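Local coordinates for LPXTG cell wall surface protein (Streptococcus gordonii, PDB 4IGB) that probably serves as a peptidoglycan-anchored surface adhesin, of which this chain is the N-terminal part holding the N1 and N2 domains, at residues Q50-N55 / E69-T74. Sequence-based numbering, arbitrary orientation.
Sequences QFHLSN and EMENFT
An antiparallel strand pair at the margin of a six-stranded sheet in the Sgo0707 N-terminal domain joins 50-54 to 69-74, with Phe51–Asn72 and Leu53–Met70 as its hydrogen-bonded pairs. Phe51 N donates to Asn72 O, and Asn72 N returns a bond to Phe51 O (2.7 Å). On the face carrying Gln50, His52 and Ser54, a hydrogen-bonded series of polar side chains passes back and forth between the strands. Both ring nitrogens of His52 are held by carboxylates. NE2 gives a straight bond to the anti lone pair of Glu69 OE1 (2.8 Å), the ring and carboxylate nearly coplanar. ND1 makes a longer, more bent one to Glu71 OE1 (138° at the hydrogen). Two carboxylates would probably stabilise a protonated imidazole. Glu71, bent at chi2 (74°), turns its other oxygen, OE2, to Gln50 NE2, while the amide of Gln50 lies alongside the Phe73 ring. On the opposite face Asn72 CB sits over the Phe51 ring, 4.2 Å from its centroid, and Asn72 ND2 donates a hydrogen bond to Glu138 OE2. Phe51 stacks on His163, with Tyr165 also touching it. Strand 48-54 is outermost in this sheet, and strand 69-76 pairs on its other side with strand 136-143, where Phe73 meets Phe140.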
ATOM      1  N   GLN C  50      20.338   2.510 -18.460  1.00 29.12           N
ATOM      2  CA  GLN C  50      19.101   3.265 -18.365  1.00 29.99           C
ATOM      3  C   GLN C  50      18.928   4.211 -19.549  1.00 34.16           C
ATOM      4  O   GLN C  50      19.853   4.943 -19.896  1.00 32.36           O
ATOM      5  CB  GLN C  50      19.094   4.068 -17.065  1.00 25.74           C
ATOM      6  CG  GLN C  50      18.094   5.206 -17.064  1.00 27.88           C
ATOM      7  CD  GLN C  50      18.189   6.054 -15.815  1.00 35.16           C
ATOM      8  OE1 GLN C  50      19.014   5.797 -14.932  1.00 30.73           O
ATOM      9  NE2 GLN C  50      17.344   7.069 -15.731  1.00 31.45           N
ATOM     10  N   PHE C  51      17.749   4.206 -20.162  1.00 30.62           N
ATOM     11  CA  PHE C  51      17.492   5.095 -21.291  1.00 29.13           C
ATOM     12  C   PHE C  51      16.012   5.419 -21.469  1.00 35.54           C
ATOM     13  O   PHE C  51      15.142   4.654 -21.057  1.00 33.67           O
ATOM     14  CB  PHE C  51      18.072   4.516 -22.585  1.00 26.04           C
ATOM     15  CG  PHE C  51      17.559   3.146 -22.922  1.00 32.85           C
ATOM     16  CD1 PHE C  51      16.430   2.989 -23.706  1.00 25.78           C
ATOM     17  CD2 PHE C  51      18.209   2.015 -22.458  1.00 28.88           C
ATOM     18  CE1 PHE C  51      15.958   1.731 -24.019  1.00 32.13           C
ATOM     19  CE2 PHE C  51      17.742   0.755 -22.768  1.00 21.98           C
ATOM     20  CZ  PHE C  51      16.614   0.612 -23.549  1.00 22.79           C
ATOM     21  N   HIS C  52      15.742   6.563 -22.089  1.00 29.87           N
ATOM     22  CA  HIS C  52      14.379   7.011 -22.336  1.00 31.50           C
ATOM     23  C   HIS C  52      13.876   6.498 -23.680  1.00 36.33           C
ATOM     24  O   HIS C  52      14.666   6.180 -24.566  1.00 37.60           O
ATOM     25  CB  HIS C  52      14.310   8.540 -22.298  1.00 32.02           C
ATOM     26  CG  HIS C  52      12.922   9.087 -22.416  1.00 33.76           C
ATOM     27  ND1 HIS C  52      12.167   9.442 -21.318  1.00 34.40           N
ATOM     28  CD2 HIS C  52      12.152   9.344 -23.499  1.00 29.44           C
ATOM     29  CE1 HIS C  52      10.993   9.893 -21.721  1.00 30.57           C
ATOM     30  NE2 HIS C  52      10.959   9.844 -23.040  1.00 33.51           N
ATOM     31  N   LEU C  53      12.558   6.418 -23.823  1.00 29.47           N
ATOM     32  CA  LEU C  53      11.951   5.941 -25.059  1.00 37.26           C
ATOM     33  C   LEU C  53      10.595   6.593 -25.291  1.00 41.63           C
ATOM     34  O   LEU C  53       9.849   6.847 -24.347  1.00 33.28           O
ATOM     35  CB  LEU C  53      11.791   4.420 -25.026  1.00 36.82           C
ATOM     36  CG  LEU C  53      13.068   3.581 -25.079  1.00 42.88           C
ATOM     37  CD1 LEU C  53      12.804   2.179 -24.555  1.00 39.37           C
ATOM     38  CD2 LEU C  53      13.619   3.530 -26.495  1.00 30.90           C
ATOM     39  N   SER C  54      10.277   6.858 -26.554  1.00 24.33           N
ATOM     40  CA  SER C  54       8.996   7.437 -26.904  1.00 23.72           C
ATOM     41  C   SER C  54       8.187   6.449 -27.735  1.00 33.64           C
ATOM     42  O   SER C  54       8.665   5.956 -28.753  1.00 38.94           O
ATOM     43  CB  SER C  54       9.180   8.741 -27.683  1.00 32.21           C
ATOM     44  OG  SER C  54       9.704   9.756 -26.847  1.00 42.17           O
ATOM     45  N   ASN C  55       6.962   6.174 -27.297  1.00 33.02           N
ATOM     46  CA  ASN C  55       6.075   5.273 -28.009  1.00 41.71           C
ATOM     47  C   ASN C  55       6.830   4.027 -28.415  1.00 42.62           C
ATOM     48  O   ASN C  55       6.917   3.718 -29.598  1.00 38.29           O
ATOM     49  CB  ASN C  55       5.512   5.962 -29.251  1.00 43.19           C
ATOM     50  CG  ASN C  55       5.023   7.364 -28.961  1.00 43.24           C
ATOM     51  OD1 ASN C  55       4.219   7.585 -28.050  1.00 35.91           O
ATOM     52  ND2 ASN C  55       5.525   8.327 -29.720  1.00 42.76           N
ATOM     53  N   GLU C  69       5.453   8.042 -23.190  1.00 29.76           N
ATOM     54  CA  GLU C  69       6.865   8.163 -22.844  1.00 32.04           C
ATOM     55  C   GLU C  69       7.238   7.135 -21.781  1.00 34.23           C
ATOM     56  O   GLU C  69       6.415   6.792 -20.926  1.00 28.05           O
ATOM     57  CB  GLU C  69       7.166   9.574 -22.323  1.00 30.27           C
ATOM     58  CG  GLU C  69       6.784  10.681 -23.295  1.00 26.94           C
ATOM     59  CD  GLU C  69       7.466  10.519 -24.641  1.00 38.31           C
ATOM     60  OE1 GLU C  69       8.683  10.242 -24.654  1.00 35.22           O
ATOM     61  OE2 GLU C  69       6.786  10.654 -25.685  1.00 36.27           O
ATOM     62  N   MET C  70       8.481   6.666 -21.825  1.00 28.05           N
ATOM     63  CA  MET C  70       8.943   5.612 -20.926  1.00 28.63           C
ATOM     64  C   MET C  70      10.390   5.826 -20.517  1.00 31.29           C
ATOM     65  O   MET C  70      11.178   6.413 -21.267  1.00 31.92           O
ATOM     66  CB  MET C  70       8.793   4.231 -21.583  1.00 27.02           C
ATOM     67  CG  MET C  70       9.578   3.121 -20.900  1.00 26.72           C
ATOM     68  SD  MET C  70       9.361   1.484 -21.633  1.00 30.48           S
ATOM     69  CE  MET C  70       7.641   1.146 -21.264  1.00 20.70           C
ATOM     70  N   GLU C  71      10.728   5.365 -19.313  1.00 25.69           N
ATOM     71  CA  GLU C  71      12.117   5.304 -18.873  1.00 27.10           C
ATOM     72  C   GLU C  71      12.450   3.849 -18.627  1.00 28.64           C
ATOM     73  O   GLU C  71      11.823   3.191 -17.796  1.00 27.09           O
ATOM     74  CB  GLU C  71      12.334   6.122 -17.601  1.00 25.21           C
ATOM     75  CG  GLU C  71      13.795   6.306 -17.256  1.00 28.96           C
ATOM     76  CD  GLU C  71      14.507   7.304 -18.172  1.00 34.37           C
ATOM     77  OE1 GLU C  71      13.846   7.940 -19.019  1.00 33.51           O
ATOM     78  OE2 GLU C  71      15.738   7.452 -18.037  1.00 38.89           O
ATOM     79  N   ASN C  72      13.424   3.335 -19.367  1.00 30.39           N
ATOM     80  CA  ASN C  72      13.659   1.905 -19.392  1.00 25.74           C
ATOM     81  C   ASN C  72      14.970   1.534 -18.746  1.00 26.36           C
ATOM     82  O   ASN C  72      15.949   2.273 -18.841  1.00 32.49           O
ATOM     83  CB  ASN C  72      13.618   1.375 -20.827  1.00 27.01           C
ATOM     84  CG  ASN C  72      13.454  -0.121 -20.881  1.00 28.44           C
ATOM     85  OD1 ASN C  72      14.101  -0.789 -21.686  1.00 38.41           O
ATOM     86  ND2 ASN C  72      12.572  -0.659 -20.045  1.00 26.54           N
ATOM     87  N   PHE C  73      14.986   0.381 -18.093  1.00 24.94           N
ATOM     88  CA  PHE C  73      16.167  -0.088 -17.387  1.00 25.25           C
ATOM     89  C   PHE C  73      16.462  -1.516 -17.789  1.00 26.27           C
ATOM     90  O   PHE C  73      15.566  -2.364 -17.821  1.00 25.59           O
ATOM     91  CB  PHE C  73      15.966   0.005 -15.873  1.00 21.34           C
ATOM     92  CG  PHE C  73      15.706   1.400 -15.388  1.00 24.24           C
ATOM     93  CD1 PHE C  73      16.710   2.135 -14.780  1.00 25.50           C
ATOM     94  CD2 PHE C  73      14.466   1.988 -15.562  1.00 25.13           C
ATOM     95  CE1 PHE C  73      16.479   3.434 -14.336  1.00 25.88           C
ATOM     96  CE2 PHE C  73      14.228   3.288 -15.124  1.00 22.31           C
ATOM     97  CZ  PHE C  73      15.236   4.005 -14.506  1.00 27.04           C
ATOM     98  N   THR C  74      17.720  -1.773 -18.120  1.00 23.07           N
ATOM     99  CA  THR C  74      18.146  -3.107 -18.494  1.00 27.59           C
ATOM    100  C   THR C  74      19.449  -3.408 -17.785  1.00 29.91           C
ATOM    101  O   THR C  74      20.115  -2.503 -17.279  1.00 29.94           O
ATOM    102  CB  THR C  74      18.340  -3.232 -20.013  1.00 31.98           C
ATOM    103  OG1 THR C  74      19.418  -2.387 -20.425  1.00 31.33           O
ATOM    104  CG2 THR C  74      17.082  -2.808 -20.746  1.00 24.24           C
TER
HETATM  105  O   HOH W   1       4.356   9.593 -26.484  1.00 38.04           O